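Long-range contacts in aminoglycoside N(3)-acetyltransferase (Enterobacter cloacae, PDB 6NP5), which catalyses, probably as a means of antibiotic resistance, the transfer of an acetyl group from acetyl-CoA to the 3-amino group of 2-deoxystreptamine aminoglycosides: residues M24-L29 with P164-A169; P117-A122 with A139-R144; H171-V176 with F257-L262. All coordinates share one frame; numbering follows the deposited sequence.

Contact 1: M24-L29 with P164-A169; sequences MPHVSL and PDAVTA. With 9CS ((1R,2S,3S,4R,6S)-4,6-diamino-3-[(3-amino-3-deoxy-alpha-D-glucopyranosyl)oxy]-2-hydroxycyclohexyl 2,6-diamino-2,6-dideoxy-alpha-D-glucopyranoside), chain B.
His26 turns its ring onto the backbone of residues 166-168 by placing CG beside its own backbone N (chi1 -62°), while Met24, with CG trans to N (chi1 178°) and an extended chain beyond, carries its methyl to Thr168. The imidazole lies beneath the carbonyl of Ala166, whose O stands 3.1 Å above the ring plane, over its centre. The carbonyl oxygen thus sits on the ring face rather than at a ring nitrogen: ND1 and NE2 both come near Ala166 O, but at angles unsuited to hydrogen bonding. Thr168 OG1 approaches His26 CE1 obliquely at 3.3 Å. The Met24 side chain runs at about a right angle to Thr168, Met24 CE lying 4.0 Å from Thr168 CB. The polar link across the gap is a water in the imidazole plane, bonded to His26 NE2 at 2.8 Å and accepting from Ala169 N at 2.9 Å. Val167 centres an inverse gamma turn, a tight bend between Ala166 and Thr168. Strand 22-27, carrying Met24 and His26, pairs with strand 156-160, and residues 164-169 lie in the loop after that strand, where they meet the ring. Farther along the loop, Asp165 OD2 accepts a 2.6 Å hydrogen bond from 9CS O7, a hydroxyl of the diamino sugar. His26 and Thr168 belong to the acetyl-CoA site. Face contact and in-plane water probably fix the rotation of the ring, beside a loop that supplies Thr168 to the acetyl-CoA site and Asp165 to the antibiotic.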
loop_
_atom_site.group_PDB
_atom_site.type_symbol
_atom_site.label_atom_id
_atom_site.label_comp_id
_atom_site.label_asym_id
_atom_site.label_seq_id
_atom_site.Cartn_x
_atom_site.Cartn_y
_atom_site.Cartn_z
ATOM N N MET A 24 -8.032 -3.165 0.783
ATOM C CA MET A 24 -6.746 -2.572 1.096
ATOM C C MET A 24 -6.982 -1.305 1.903
ATOM O O MET A 24 -7.535 -0.332 1.358
ATOM C CB MET A 24 -6.016 -2.215 -0.189
ATOM C CG MET A 24 -4.680 -1.549 0.074
ATOM S SD MET A 24 -3.661 -1.504 -1.409
ATOM C CE MET A 24 -2.062 -1.073 -0.683
ATOM N N PRO A 25 -6.621 -1.267 3.185
ATOM C CA PRO A 25 -6.903 -0.105 4.031
ATOM C C PRO A 25 -5.766 0.904 4.011
ATOM O O PRO A 25 -4.584 0.553 3.950
ATOM C CB PRO A 25 -7.042 -0.727 5.429
ATOM C CG PRO A 25 -6.123 -1.854 5.393
ATOM C CD PRO A 25 -6.125 -2.413 3.992
ATOM N N HIS A 26 -6.154 2.169 4.153
ATOM C CA HIS A 26 -5.262 3.281 4.425
ATOM C C HIS A 26 -5.887 3.988 5.604
ATOM O O HIS A 26 -7.012 4.468 5.482
ATOM C CB HIS A 26 -5.176 4.232 3.233
ATOM C CG HIS A 26 -4.618 3.597 2.002
ATOM N ND1 HIS A 26 -3.331 3.114 1.943
ATOM C CD2 HIS A 26 -5.185 3.314 0.805
ATOM C CE1 HIS A 26 -3.124 2.568 0.752
ATOM N NE2 HIS A 26 -4.227 2.690 0.038
ATOM N N VAL A 27 -5.200 4.008 6.754
ATOM C CA VAL A 27 -5.799 4.437 8.012
ATOM C C VAL A 27 -5.023 5.579 8.651
ATOM O O VAL A 27 -3.802 5.486 8.837
ATOM C CB VAL A 27 -5.861 3.241 8.982
ATOM C CG1 VAL A 27 -6.471 3.687 10.328
ATOM C CG2 VAL A 27 -6.564 2.051 8.325
ATOM N N SER A 28 -5.754 6.606 9.080
ATOM C CA SER A 28 -5.248 7.602 10.032
ATOM C C SER A 28 -5.801 7.247 11.413
ATOM O O SER A 28 -6.973 7.512 11.713
ATOM C CB SER A 28 -5.668 9.017 9.661
ATOM O OG SER A 28 -5.375 9.903 10.733
ATOM N N LEU A 29 -4.957 6.655 12.263
ATOM C CA LEU A 29 -5.421 6.299 13.605
ATOM C C LEU A 29 -5.790 7.522 14.435
ATOM O O LEU A 29 -6.681 7.440 15.291
ATOM C CB LEU A 29 -4.394 5.421 14.316
ATOM C CG LEU A 29 -4.338 3.982 13.802
ATOM C CD1 LEU A 29 -3.105 3.293 14.344
ATOM C CD2 LEU A 29 -5.583 3.210 14.156
ATOM N N PRO A 164 -6.239 11.916 -0.227
ATOM C CA PRO A 164 -6.149 11.365 -1.591
ATOM C C PRO A 164 -4.747 10.926 -1.957
ATOM O O PRO A 164 -4.570 10.032 -2.797
ATOM C CB PRO A 164 -6.648 12.522 -2.468
ATOM C CG PRO A 164 -6.447 13.752 -1.617
ATOM C CD PRO A 164 -6.661 13.320 -0.205
ATOM N N ASP A 165 -3.741 11.518 -1.325
ATOM C CA ASP A 165 -2.359 11.119 -1.568
ATOM C C ASP A 165 -2.038 9.713 -1.086
ATOM O O ASP A 165 -1.007 9.167 -1.485
ATOM C CB ASP A 165 -1.455 12.087 -0.838
ATOM C CG ASP A 165 -1.679 12.043 0.663
ATOM O OD1 ASP A 165 -2.787 12.441 1.122
ATOM O OD2 ASP A 165 -0.780 11.539 1.363
ATOM N N ALA A 166 -2.908 9.103 -0.289
ATOM C CA ALA A 166 -2.570 7.829 0.346
ATOM C C ALA A 166 -2.785 6.609 -0.540
ATOM O O ALA A 166 -2.409 5.516 -0.125
ATOM C CB ALA A 166 -3.400 7.641 1.622
ATOM N N VAL A 167 -3.380 6.765 -1.717
ATOM C CA VAL A 167 -3.851 5.651 -2.531
ATOM C C VAL A 167 -2.727 4.955 -3.295
ATOM O O VAL A 167 -2.491 5.221 -4.482
ATOM C CB VAL A 167 -5.015 6.096 -3.440
ATOM C CG1 VAL A 167 -5.578 4.901 -4.183
ATOM C CG2 VAL A 167 -6.122 6.782 -2.648
ATOM N N THR A 168 -2.064 4.028 -2.602
ATOM C CA THR A 168 -0.916 3.315 -3.148
ATOM C C THR A 168 -1.215 2.652 -4.475
ATOM O O THR A 168 -0.345 2.601 -5.348
ATOM C CB THR A 168 -0.476 2.254 -2.138
ATOM O OG1 THR A 168 -0.282 2.875 -0.868
ATOM C CG2 THR A 168 0.820 1.602 -2.574
ATOM N N ALA A 169 -2.428 2.129 -4.657
ATOM C CA ALA A 169 -2.728 1.407 -5.879
ATOM C C ALA A 169 -2.572 2.278 -7.108
ATOM O O ALA A 169 -2.338 1.749 -8.200
ATOM C CB ALA A 169 -4.140 0.843 -5.841
HETATM C C1 9CS B . 4.995 10.073 0.377
HETATM C C2 9CS B . 3.951 10.685 1.297
HETATM C C3 9CS B . 2.717 11.055 0.565
HETATM C C4 9CS B . 3.021 12.021 -0.546
HETATM C C5 9CS B . 4.172 11.495 -1.421
HETATM C C6 9CS B . 4.670 12.548 -2.372
HETATM C C7 9CS B . 6.254 5.361 -1.454
HETATM C C8 9CS B . 7.243 6.479 -1.123
HETATM C C9 9CS B . 6.551 7.590 -0.323
HETATM C C10 9CS B . 5.297 8.134 -1.038
HETATM C C11 9CS B . 4.372 7.008 -1.516
HETATM C C12 9CS B . 5.112 5.924 -2.299
HETATM C C13 9CS B . 9.524 5.789 -0.928
HETATM C C14 9CS B . 10.210 4.619 -0.234
HETATM C C15 9CS B . 10.435 4.915 1.221
HETATM C C16 9CS B . 11.237 6.166 1.343
HETATM C C17 9CS B . 10.539 7.331 0.646
HETATM C C18 9CS B . 11.266 8.626 0.738
HETATM N N1 9CS B . 5.776 12.005 -3.149
HETATM N N2 9CS B . 3.310 7.605 -2.337
HETATM N N3 9CS B . 6.927 4.284 -2.178
HETATM N N4 9CS B . 11.147 3.774 1.901
HETATM O O5 9CS B . 5.321 11.114 -0.611
HETATM O O7 9CS B . 1.775 11.643 1.524
HETATM O O8 9CS B . 1.901 12.251 -1.412
HETATM O O9 9CS B . 4.456 8.952 -0.232
HETATM O O10 9CS B . 7.475 8.646 -0.136
HETATM O O11 9CS B . 8.281 5.957 -0.321
HETATM O O12 9CS B . 10.332 6.991 -0.784
HETATM O O13 9CS B . 9.351 3.511 -0.378
HETATM O O14 9CS B . 11.410 6.537 2.721
HETATM O O15 9CS B . 12.540 8.508 0.226
HETATM N N6 9CS B . 3.650 9.678 2.370
HETATM O O HOH W 1 -4.319 1.617 -2.493
#

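Contact 2: P117-A122 with A139-R144; sequences PDASMA and AAYGPR. With 9CS ((1R,2S,3S,4R,6S)-4,6-diamino-3-[(3-amino-3-deoxy-alpha-D-glucopyranosyl)oxy]-2-hydroxycyclohexyl 2,6-diamino-2,6-dideoxy-alpha-D-glucopyranoside), chain B.
Ala119 and Tyr141 meet in an apolar cluster with Met121 and Ala140. Ala119 CB lies 3.8 Å from Ala140 CB and equally close to Tyr141 CZ, approaching the phenol obliquely. In one of its two conformers the Met121 chain, bent at chi2 (-81°), crosses the tyrosine at about a right angle and sets CE at the ring edge, 3.9 Å from Tyr141 CE1. Ala140 CB lies over one face of the same ring, toward its rim, and Phe59 meets the ring edge-to-face.

Polar links gather at the end of the phenol. A water donates to Asp118 OD2 and is also bonded to Tyr141 OH, at 2.7 Å from each, tying the two segments together. Both groups grip the antibiotic: Tyr141 OH accepts from 9CS N3, an amine of the deoxystreptamine ring, at 3.1 Å. Asp118 holds the 3-amino-3-deoxyglucose with both oxygens, OD1 taking N4 at 2.8 Å and OD2 taking hydroxyl O13 at 2.6 Å. Ser65 gives OD1 a further hydrogen bond. The aspartate would probably favour the ammonium form of N4, while the apolar packing probably limits rotation of the phenol, leaving OH directed at 9CS N3 and the water.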
loop_
_atom_site.group_PDB
_atom_site.type_symbol
_atom_site.label_atom_id
_atom_site.label_comp_id
_atom_site.label_asym_id
_atom_site.label_seq_id
_atom_site.Cartn_x
_atom_site.Cartn_y
_atom_site.Cartn_z
ATOM N N PRO A 117 11.594 -5.654 -0.214
ATOM C CA PRO A 117 11.788 -5.032 1.103
ATOM C C PRO A 117 11.223 -3.636 1.223
ATOM O O PRO A 117 10.725 -3.263 2.292
ATOM C CB PRO A 117 13.313 -5.077 1.300
ATOM C CG PRO A 117 13.746 -6.232 0.458
ATOM C CD PRO A 117 12.871 -6.129 -0.775
ATOM N N ASP A 118 11.300 -2.838 0.160
ATOM C CA ASP A 118 10.837 -1.460 0.223
ATOM C C ASP A 118 9.332 -1.357 -0.015
ATOM O O ASP A 118 8.647 -0.531 0.604
ATOM C CB ASP A 118 11.615 -0.573 -0.765
ATOM C CG ASP A 118 11.366 0.889 -0.524
ATOM O OD1 ASP A 118 11.831 1.443 0.506
ATOM O OD2 ASP A 118 10.658 1.462 -1.381
ATOM N N ALA A 119 8.812 -2.155 -0.934
ATOM C CA ALA A 119 7.401 -2.129 -1.314
ATOM C C ALA A 119 6.589 -3.204 -0.581
ATOM O O ALA A 119 5.478 -3.523 -0.996
ATOM C CB ALA A 119 7.299 -2.329 -2.819
ATOM N N SER A 120 7.085 -3.709 0.545
ATOM C CA SER A 120 6.528 -4.924 1.117
ATOM C C SER A 120 5.032 -4.787 1.395
ATOM O O SER A 120 4.562 -3.788 1.957
ATOM C CB SER A 120 7.274 -5.305 2.406
ATOM O OG SER A 120 6.956 -6.647 2.801
ATOM N N MET A 121 4.304 -5.838 1.049
ATOM C CA MET A 121 2.857 -5.930 1.230
ATOM C C MET A 121 2.515 -7.116 2.130
ATOM O O MET A 121 3.092 -8.199 1.983
ATOM C CB MET A 121 2.199 -6.193 -0.114
ATOM C CG MET A 121 2.507 -5.156 -1.185
ATOM S SD MET A 121 1.475 -3.688 -1.031
ATOM C CE MET A 121 2.376 -2.550 -2.084
ATOM N N ALA A 122 1.559 -6.913 3.035
ATOM C CA ALA A 122 1.111 -7.927 3.985
ATOM C C ALA A 122 -0.315 -8.294 3.630
ATOM O O ALA A 122 -1.110 -7.424 3.257
ATOM C CB ALA A 122 1.129 -7.362 5.402
ATOM N N ALA A 139 9.479 -4.560 -9.705
ATOM C CA ALA A 139 8.026 -4.636 -9.820
ATOM C C ALA A 139 7.365 -4.232 -8.507
ATOM O O ALA A 139 6.601 -4.989 -7.892
ATOM C CB ALA A 139 7.614 -6.034 -10.268
ATOM N N ALA A 140 7.650 -3.010 -8.071
ATOM C CA ALA A 140 7.190 -2.556 -6.769
ATOM C C ALA A 140 5.670 -2.445 -6.716
ATOM O O ALA A 140 5.041 -3.079 -5.862
ATOM C CB ALA A 140 7.844 -1.239 -6.387
ATOM N N TYR A 141 5.067 -1.648 -7.619
ATOM C CA TYR A 141 3.632 -1.373 -7.598
ATOM C C TYR A 141 2.942 -1.678 -8.917
ATOM O O TYR A 141 1.728 -1.477 -9.025
ATOM C CB TYR A 141 3.332 0.085 -7.176
ATOM C CG TYR A 141 4.100 0.474 -5.949
ATOM C CD1 TYR A 141 3.777 -0.011 -4.682
ATOM C CD2 TYR A 141 5.260 1.221 -6.071
ATOM C CE1 TYR A 141 4.563 0.270 -3.587
ATOM C CE2 TYR A 141 6.043 1.535 -4.948
ATOM C CZ TYR A 141 5.702 1.035 -3.725
ATOM O OH TYR A 141 6.467 1.296 -2.604
ATOM N N GLY A 142 3.680 -2.101 -9.933
ATOM C CA GLY A 142 3.166 -2.252 -11.265
ATOM C C GLY A 142 2.770 -3.679 -11.592
ATOM O O GLY A 142 2.471 -4.503 -10.706
ATOM N N PRO A 143 2.761 -3.997 -12.876
ATOM C CA PRO A 143 2.488 -5.367 -13.300
ATOM C C PRO A 143 3.336 -6.357 -12.518
ATOM O O PRO A 143 4.510 -6.111 -12.215
ATOM C CB PRO A 143 2.854 -5.355 -14.778
ATOM C CG PRO A 143 2.495 -3.948 -15.203
ATOM C CD PRO A 143 2.892 -3.078 -14.023
ATOM N N ARG A 144 2.717 -7.475 -12.176
ATOM C CA ARG A 144 3.323 -8.628 -11.498
ATOM C C ARG A 144 3.464 -8.431 -10.001
ATOM O O ARG A 144 3.939 -9.362 -9.317
ATOM C CB ARG A 144 4.674 -9.066 -12.080
ATOM C CG ARG A 144 4.591 -9.346 -13.600
ATOM C CD ARG A 144 5.889 -9.893 -14.229
ATOM N NE ARG A 144 6.289 -11.187 -13.665
ATOM C CZ ARG A 144 5.842 -12.384 -14.056
ATOM N NH1 ARG A 144 4.929 -12.492 -15.013
ATOM N NH2 ARG A 144 6.294 -13.486 -13.458
HETATM C C1 9CS B . 4.995 10.073 0.377
HETATM C C2 9CS B . 3.951 10.685 1.297
HETATM C C3 9CS B . 2.717 11.055 0.565
HETATM C C4 9CS B . 3.021 12.021 -0.546
HETATM C C5 9CS B . 4.172 11.495 -1.421
HETATM C C6 9CS B . 4.670 12.548 -2.372
HETATM C C7 9CS B . 6.254 5.361 -1.454
HETATM C C8 9CS B . 7.243 6.479 -1.123
HETATM C C9 9CS B . 6.551 7.590 -0.323
HETATM C C10 9CS B . 5.297 8.134 -1.038
HETATM C C11 9CS B . 4.372 7.008 -1.516
HETATM C C12 9CS B . 5.112 5.924 -2.299
HETATM C C13 9CS B . 9.524 5.789 -0.928
HETATM C C14 9CS B . 10.210 4.619 -0.234
HETATM C C15 9CS B . 10.435 4.915 1.221
HETATM C C16 9CS B . 11.237 6.166 1.343
HETATM C C17 9CS B . 10.539 7.331 0.646
HETATM C C18 9CS B . 11.266 8.626 0.738
HETATM N N1 9CS B . 5.776 12.005 -3.149
HETATM N N2 9CS B . 3.310 7.605 -2.337
HETATM N N3 9CS B . 6.927 4.284 -2.178
HETATM N N4 9CS B . 11.147 3.774 1.901
HETATM O O5 9CS B . 5.321 11.114 -0.611
HETATM O O7 9CS B . 1.775 11.643 1.524
HETATM O O8 9CS B . 1.901 12.251 -1.412
HETATM O O9 9CS B . 4.456 8.952 -0.232
HETATM O O10 9CS B . 7.475 8.646 -0.136
HETATM O O11 9CS B . 8.281 5.957 -0.321
HETATM O O12 9CS B . 10.332 6.991 -0.784
HETATM O O13 9CS B . 9.351 3.511 -0.378
HETATM O O14 9CS B . 11.410 6.537 2.721
HETATM O O15 9CS B . 12.540 8.508 0.226
HETATM N N6 9CS B . 3.650 9.678 2.370
HETATM O O HOH W 2 9.029 0.823 -3.433
#

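Contact 3: H171-V176 with F257-L262; sequences HYAEAV and FGIEWL. With 9CS ((1R,2S,3S,4R,6S)-4,6-diamino-3-[(3-amino-3-deoxy-alpha-D-glucopyranosyl)oxy]-2-hydroxycyclohexyl 2,6-diamino-2,6-dideoxy-alpha-D-glucopyranoside), chain B.
Ala173 and Ile259 form the centre of the apolar packing between two helices, their CA atoms only 4.9 Å apart. In Ile259 a chi1 of -65° turns CG1 beside the backbone N and against the alanine, 3.7 Å from Ala173 CB, and the extended chi2 carries CD1 on to Val176, where CG2 is met at 3.5 Å; the two branched side chains pass at a slant. Gly258 helps the close approach: its backbone carbon C comes within 4.0 Å of Ala173 CB, with no side chain intervening. Nearly one turn on, Leu262 CD1 rests on the backbone of the first helix, 3.9 Å from Ala173 O, and also reaches Glu174 CA and CG.

Side-chain hydrogen bonding belongs to the side of helix 171-176 that faces the antibiotic. His171 ND1 donates to Glu174 OE2 at 2.8 Å, almost straight (170°); the oxygen lies in the imidazole plane, although the ring N-H meets the carboxylate from above its plane. The other nitrogen, NE2, accepts from 9CS N2 at 2.9 Å, and this amine too lies in the ring plane. It is the deoxystreptamine amine beside the carbon that bears the diamino sugar, the 3-amino group that the enzyme acetylates. The helices cross at -45°, and the first of them carries a His-carboxylate hydrogen bond at the aminoglycoside site of this N-acetyltransferase family.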
loop_
_atom_site.group_PDB
_atom_site.type_symbol
_atom_site.label_atom_id
_atom_site.label_comp_id
_atom_site.label_asym_id
_atom_site.label_seq_id
_atom_site.Cartn_x
_atom_site.Cartn_y
_atom_site.Cartn_z
ATOM N N HIS A 171 -0.102 3.977 -7.880
ATOM C CA HIS A 171 1.237 3.805 -8.444
ATOM C C HIS A 171 1.251 2.768 -9.560
ATOM O O HIS A 171 2.138 2.826 -10.419
ATOM C CB HIS A 171 2.245 3.484 -7.344
ATOM C CG HIS A 171 2.448 4.600 -6.362
ATOM N ND1 HIS A 171 2.858 5.860 -6.727
ATOM C CD2 HIS A 171 2.342 4.631 -5.020
ATOM C CE1 HIS A 171 2.956 6.625 -5.662
ATOM N NE2 HIS A 171 2.658 5.898 -4.609
ATOM N N TYR A 172 0.255 1.873 -9.620
ATOM C CA TYR A 172 0.118 0.971 -10.754
ATOM C C TYR A 172 -0.215 1.772 -12.015
ATOM O O TYR A 172 0.312 1.497 -13.096
ATOM C CB TYR A 172 -0.981 -0.063 -10.465
ATOM C CG TYR A 172 -1.170 -1.044 -11.602
ATOM C CD1 TYR A 172 -1.943 -0.704 -12.726
ATOM C CD2 TYR A 172 -0.566 -2.310 -11.596
ATOM C CE1 TYR A 172 -2.085 -1.560 -13.771
ATOM C CE2 TYR A 172 -0.714 -3.185 -12.646
ATOM C CZ TYR A 172 -1.468 -2.804 -13.749
ATOM O OH TYR A 172 -1.588 -3.695 -14.785
ATOM N N ALA A 173 -1.127 2.746 -11.902
ATOM C CA ALA A 173 -1.458 3.574 -13.056
ATOM C C ALA A 173 -0.223 4.284 -13.571
ATOM O O ALA A 173 -0.020 4.379 -14.793
ATOM C CB ALA A 173 -2.526 4.591 -12.674
ATOM N N GLU A 174 0.617 4.793 -12.656
ATOM C CA GLU A 174 1.854 5.438 -13.081
ATOM C C GLU A 174 2.742 4.455 -13.817
ATOM O O GLU A 174 3.352 4.808 -14.829
ATOM C CB GLU A 174 2.580 6.026 -11.874
ATOM C CG GLU A 174 1.848 7.126 -11.196
ATOM C CD GLU A 174 2.583 7.695 -10.035
ATOM O OE1 GLU A 174 2.508 8.917 -9.837
ATOM O OE2 GLU A 174 3.217 6.932 -9.291
ATOM N N ALA A 175 2.848 3.225 -13.314
ATOM C CA ALA A 175 3.730 2.240 -13.926
ATOM C C ALA A 175 3.330 1.940 -15.358
ATOM O O ALA A 175 4.199 1.808 -16.219
ATOM C CB ALA A 175 3.721 0.954 -13.104
ATOM N N VAL A 176 2.033 1.828 -15.642
ATOM C CA VAL A 176 1.599 1.398 -16.964
ATOM C C VAL A 176 1.240 2.558 -17.900
ATOM O O VAL A 176 0.997 2.311 -19.087
ATOM C CB VAL A 176 0.440 0.383 -16.911
ATOM C CG1 VAL A 176 0.818 -0.813 -16.051
ATOM C CG2 VAL A 176 -0.847 1.014 -16.405
ATOM N N PHE A 257 -9.229 5.023 -14.180
ATOM C CA PHE A 257 -9.369 6.472 -14.274
ATOM C C PHE A 257 -8.005 7.139 -14.261
ATOM O O PHE A 257 -7.746 8.071 -15.044
ATOM C CB PHE A 257 -10.229 6.967 -13.110
ATOM C CG PHE A 257 -10.380 8.460 -13.035
ATOM C CD1 PHE A 257 -9.460 9.226 -12.337
ATOM C CD2 PHE A 257 -11.460 9.104 -13.628
ATOM C CE1 PHE A 257 -9.579 10.588 -12.251
ATOM C CE2 PHE A 257 -11.581 10.485 -13.545
ATOM C CZ PHE A 257 -10.644 11.218 -12.848
ATOM N N GLY A 258 -7.108 6.671 -13.401
ATOM C CA GLY A 258 -5.789 7.277 -13.329
ATOM C C GLY A 258 -4.945 7.082 -14.569
ATOM O O GLY A 258 -4.214 8.000 -14.970
ATOM N N ILE A 259 -5.030 5.901 -15.191
ATOM C CA ILE A 259 -4.335 5.682 -16.449
ATOM C C ILE A 259 -4.836 6.667 -17.487
ATOM O O ILE A 259 -4.054 7.315 -18.186
ATOM C CB ILE A 259 -4.514 4.229 -16.914
ATOM C CG1 ILE A 259 -3.849 3.271 -15.923
ATOM C CG2 ILE A 259 -3.946 4.046 -18.314
ATOM C CD1 ILE A 259 -4.268 1.825 -16.098
ATOM N N GLU A 260 -6.145 6.776 -17.617
ATOM C CA GLU A 260 -6.718 7.714 -18.571
ATOM C C GLU A 260 -6.315 9.150 -18.244
ATOM O O GLU A 260 -6.071 9.958 -19.143
ATOM C CB GLU A 260 -8.237 7.559 -18.563
ATOM C CG GLU A 260 -8.662 6.183 -19.068
ATOM C CD GLU A 260 -10.148 5.912 -19.021
ATOM O OE1 GLU A 260 -10.511 4.716 -19.157
ATOM O OE2 GLU A 260 -10.935 6.860 -18.842
ATOM N N TRP A 261 -6.305 9.503 -16.971
ATOM C CA TRP A 261 -5.997 10.858 -16.551
ATOM C C TRP A 261 -4.582 11.234 -16.964
ATOM O O TRP A 261 -4.355 12.299 -17.529
ATOM C CB TRP A 261 -6.160 10.902 -15.035
ATOM C CG TRP A 261 -6.096 12.231 -14.366
ATOM C CD1 TRP A 261 -7.157 12.963 -13.939
ATOM C CD2 TRP A 261 -4.924 12.956 -13.976
ATOM N NE1 TRP A 261 -6.730 14.094 -13.310
ATOM C CE2 TRP A 261 -5.361 14.105 -13.303
ATOM C CE3 TRP A 261 -3.542 12.721 -14.092
ATOM C CZ2 TRP A 261 -4.475 15.052 -12.793
ATOM C CZ3 TRP A 261 -2.668 13.657 -13.568
ATOM C CH2 TRP A 261 -3.135 14.798 -12.922
ATOM N N LEU A 262 -3.627 10.346 -16.714
ATOM C CA LEU A 262 -2.249 10.597 -17.100
ATOM C C LEU A 262 -2.111 10.658 -18.609
ATOM O O LEU A 262 -1.418 11.533 -19.133
ATOM C CB LEU A 262 -1.352 9.510 -16.536
ATOM C CG LEU A 262 -1.140 9.580 -15.024
ATOM C CD1 LEU A 262 -0.542 8.281 -14.475
ATOM C CD2 LEU A 262 -0.216 10.782 -14.650
HETATM C C1 9CS B . 4.995 10.073 0.377
HETATM C C2 9CS B . 3.951 10.685 1.297
HETATM C C3 9CS B . 2.717 11.055 0.565
HETATM C C4 9CS B . 3.021 12.021 -0.546
HETATM C C5 9CS B . 4.172 11.495 -1.421
HETATM C C6 9CS B . 4.670 12.548 -2.372
HETATM C C7 9CS B . 6.254 5.361 -1.454
HETATM C C8 9CS B . 7.243 6.479 -1.123
HETATM C C9 9CS B . 6.551 7.590 -0.323
HETATM C C10 9CS B . 5.297 8.134 -1.038
HETATM C C11 9CS B . 4.372 7.008 -1.516
HETATM C C12 9CS B . 5.112 5.924 -2.299
HETATM C C13 9CS B . 9.524 5.789 -0.928
HETATM C C14 9CS B . 10.210 4.619 -0.234
HETATM C C15 9CS B . 10.435 4.915 1.221
HETATM C C16 9CS B . 11.237 6.166 1.343
HETATM C C17 9CS B . 10.539 7.331 0.646
HETATM C C18 9CS B . 11.266 8.626 0.738
HETATM N N1 9CS B . 5.776 12.005 -3.149
HETATM N N2 9CS B . 3.310 7.605 -2.337
HETATM N N3 9CS B . 6.927 4.284 -2.178
HETATM N N4 9CS B . 11.147 3.774 1.901
HETATM O O5 9CS B . 5.321 11.114 -0.611
HETATM O O7 9CS B . 1.775 11.643 1.524
HETATM O O8 9CS B . 1.901 12.251 -1.412
HETATM O O9 9CS B . 4.456 8.952 -0.232
HETATM O O10 9CS B . 7.475 8.646 -0.136
HETATM O O11 9CS B . 8.281 5.957 -0.321
HETATM O O12 9CS B . 10.332 6.991 -0.784
HETATM O O13 9CS B . 9.351 3.511 -0.378
HETATM O O14 9CS B . 11.410 6.537 2.721
HETATM O O15 9CS B . 12.540 8.508 0.226
HETATM N N6 9CS B . 3.650 9.678 2.370
#

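In the fold
The three contacts all reach 9CS, each giving it at least one hydrogen-bond partner, with centres about 15 Å (contacts 1 and 2), 17 Å (1 and 3) and 16 Å (2 and 3) apart. Contacts 1 and 2 reach the same mixed sheet and touch where Thr168 CG2 packs 4.0 Å from Tyr141 CD1. Contacts 2 and 3 meet more broadly: Tyr141 CB lies 3.6 Å from His171 CB, and Tyr141 O comes 3.4 Å from Tyr172 CB. Contact 1 runs on through the chain into helix 171-176, joining the cofactor-binding loop to His171, itself part of the acetyl-CoA site. This is consistent with acetyl donor and acceptor amine meeting near His171.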